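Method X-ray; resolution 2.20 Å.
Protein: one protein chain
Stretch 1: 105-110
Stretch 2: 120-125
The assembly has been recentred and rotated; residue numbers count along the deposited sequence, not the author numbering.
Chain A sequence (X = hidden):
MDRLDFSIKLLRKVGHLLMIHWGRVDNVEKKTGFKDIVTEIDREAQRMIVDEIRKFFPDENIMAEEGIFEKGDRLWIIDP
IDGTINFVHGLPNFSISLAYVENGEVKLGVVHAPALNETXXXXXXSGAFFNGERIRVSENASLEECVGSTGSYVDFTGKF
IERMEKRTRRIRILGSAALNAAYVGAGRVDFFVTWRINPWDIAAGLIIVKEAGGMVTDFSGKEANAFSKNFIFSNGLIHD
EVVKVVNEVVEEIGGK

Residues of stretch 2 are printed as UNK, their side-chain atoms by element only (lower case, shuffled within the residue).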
# COMPACT_ATOMS: atom_id res chain seq x y z
N GLU A 105 29.04 4.37 -19.26
CA GLU A 105 28.19 3.19 -19.37
C GLU A 105 27.30 2.99 -18.16
O GLU A 105 27.78 2.89 -17.03
CB GLU A 105 29.03 1.93 -19.55
CG GLU A 105 30.00 1.99 -20.72
CD GLU A 105 30.61 0.64 -21.00
OE1 GLU A 105 29.88 -0.24 -21.52
OE2 GLU A 105 31.80 0.45 -20.70
N VAL A 106 25.99 2.93 -18.39
CA VAL A 106 25.03 2.72 -17.31
C VAL A 106 25.23 1.32 -16.73
O VAL A 106 25.01 0.32 -17.41
CB VAL A 106 23.57 2.87 -17.82
CG1 VAL A 106 22.60 2.76 -16.67
CG2 VAL A 106 23.41 4.21 -18.51
N LYS A 107 25.67 1.27 -15.48
CA LYS A 107 25.92 0.00 -14.79
C LYS A 107 24.80 -0.37 -13.83
O LYS A 107 24.67 -1.53 -13.43
CB LYS A 107 27.25 0.08 -14.01
CG LYS A 107 28.47 0.37 -14.87
CD LYS A 107 28.56 -0.61 -16.05
CE LYS A 107 29.62 -0.18 -17.06
NZ LYS A 107 29.68 -1.08 -18.26
N LEU A 108 23.98 0.61 -13.47
CA LEU A 108 22.92 0.40 -12.51
C LEU A 108 21.82 1.43 -12.71
O LEU A 108 22.09 2.58 -13.05
CB LEU A 108 23.52 0.52 -11.11
CG LEU A 108 22.76 0.40 -9.79
CD1 LEU A 108 23.78 0.50 -8.67
CD2 LEU A 108 21.71 1.49 -9.64
N GLY A 109 20.58 1.02 -12.48
CA GLY A 109 19.46 1.94 -12.63
C GLY A 109 18.35 1.61 -11.64
O GLY A 109 18.07 0.45 -11.37
N VAL A 110 17.73 2.63 -11.08
CA VAL A 110 16.63 2.40 -10.16
C VAL A 110 15.63 3.54 -10.30
O VAL A 110 16.00 4.71 -10.38
CB VAL A 110 17.13 2.26 -8.70
CG1 VAL A 110 18.21 3.26 -8.41
CG2 VAL A 110 15.97 2.44 -7.73
N UNK A 120 11.37 -0.25 -9.55
CA UNK A 120 11.90 -0.98 -10.67
C UNK A 120 13.40 -0.70 -10.72
O UNK A 120 13.82 0.45 -10.60
c UNK A 120 9.07 0.58 -11.34
c UNK A 120 11.21 -0.53 -11.95
c UNK A 120 9.09 -1.09 -13.17
c UNK A 120 9.69 -0.71 -11.83
N UNK A 121 14.21 -1.74 -10.87
CA UNK A 121 15.66 -1.55 -10.92
C UNK A 121 16.37 -2.62 -11.73
O UNK A 121 15.81 -3.68 -12.00
c UNK A 121 14.21 -3.84 -7.30
c UNK A 121 16.28 -4.93 -7.84
c UNK A 121 16.67 -3.81 -8.57
c UNK A 121 15.85 -2.70 -8.68
o UNK A 121 14.66 -6.05 -6.51
c UNK A 121 14.62 -2.72 -8.03
c UNK A 121 16.25 -1.52 -9.52
c UNK A 121 15.05 -4.94 -7.21
N UNK A 122 17.61 -2.34 -12.09
CA UNK A 122 18.41 -3.28 -12.86
C UNK A 122 19.88 -2.93 -12.77
O UNK A 122 20.26 -1.77 -12.88
c UNK A 122 17.97 -3.28 -14.32
N UNK A 123 20.70 -3.95 -12.53
CA UNK A 123 22.15 -3.79 -12.49
C UNK A 123 22.61 -4.56 -13.75
O UNK A 123 21.95 -5.52 -14.17
o UNK A 123 24.22 -5.51 -9.04
c UNK A 123 24.58 -4.42 -9.54
c UNK A 123 24.17 -4.10 -10.96
o UNK A 123 25.25 -3.58 -8.91
c UNK A 123 22.71 -4.40 -11.21
N UNK A 124 23.71 -4.13 -14.36
CA UNK A 124 24.19 -4.77 -15.58
C UNK A 124 24.60 -6.24 -15.42
O UNK A 124 25.44 -6.58 -14.58
c UNK A 124 25.35 -3.96 -16.17
o UNK A 124 28.29 -3.98 -17.67
c UNK A 124 25.98 -4.53 -17.43
c UNK A 124 27.12 -3.65 -17.94
o UNK A 124 26.83 -2.63 -18.60
N UNK A 125 23.99 -7.09 -16.25
CA UNK A 125 24.28 -8.50 -16.21
C UNK A 125 23.48 -9.29 -15.19
O UNK A 125 23.61 -10.51 -15.11

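Position 120 opens the second stretch with four side-chain carbons and no heteroatom, the chain forking at its second carbon into two methyl ends. Its CA-to-CB bond points sideways, and the nearest side-chain approach to stretch 1 is CB of position 120 to Val110 C, 6.2 Å. The link to the neighbouring strand is therefore made by the backbone: Val110 CA lies 3.4 Å from the O of position 120 in a CA-H...O contact. The side-chain pattern, a CB without a branch followed by a forked carbon, is leucine, Leu120.

At position 121 one carbon leads to a six-membered carbon ring that bears a single oxygen. The first carbon, CB, lies 4.0 Å from Val110 CB, an apolar contact between side chains on the same face of the sheet. A ring with an oxygen on the atom opposite its attachment identifies tyrosine. Although the CA-to-CB bond of Tyr121 points to the face it shares with Val110, the ring end leads away from stretch 1, and the closest approach of the two strands here is again through the main chain, with Tyr121 CA 3.2 Å from Gly109 O.

Position 122 carries one carbon and nothing more. This CB points to the other face of the sheet, where its partner Gly109 has no side chain, and comes no nearer to stretch 1 than 4.8 Å, to Gly109 O. A lone CB makes the residue alanine. The backbone of Ala122 does the work: Gly109 N donates to Ala122 O at 2.8 Å, and Ala122 N donates to Gly109 O at 2.9 Å, closing the paired ring of an antiparallel hydrogen-bonded pair.

Position 123 has three carbons in an unbranched chain, the third carrying two oxygens, one of which lies 4.3 Å from Leu108 CD1. It is therefore glutamate. Glu123 returns to the face of Tyr121, beside Leu108, its non-hydrogen-bonded partner, with CA atoms 4.3 Å apart. The oxygen near Leu108 is OE2, whereas OE1 is hydrogen-bonded elsewhere in the structure.

At position 124 the same composition recurs, three carbons and a terminal pair of oxygens, but now the CA-to-CB bond points toward stretch 1, and the oxygens come close to Lys107 NZ. This second carboxylate is again glutamate. With chi1 and chi2 both t, Glu124 reaches a salt bridge in which Lys107 NZ lies 3.3 Å from both OE1 and OE2.

Position 125 has no side-chain atoms and touches nothing in stretch 1. It is glycine, and phi/psi of 85/-2° would jam a CB of Gly125 against the preceding carbonyl oxygen.

The contact is thus an antiparallel strand pair, its axes at 176°, held mainly by backbone. The reciprocal bonds of Gly109 and Ala122 are followed by Glu124 N to Lys107 O at 2.9 Å, and CA-H...O contacts fill the intervals. Alternation sends Val110, Tyr121, Leu108 and Glu123 to one face. Just past the second strand's end, Glu124 takes the ammonium of Lys107, a first-strand residue that also bridges Glu105, with Lys107 NZ 3.4 Å from Glu105 OE1.

Stretch 2 120-125: LYAEEG
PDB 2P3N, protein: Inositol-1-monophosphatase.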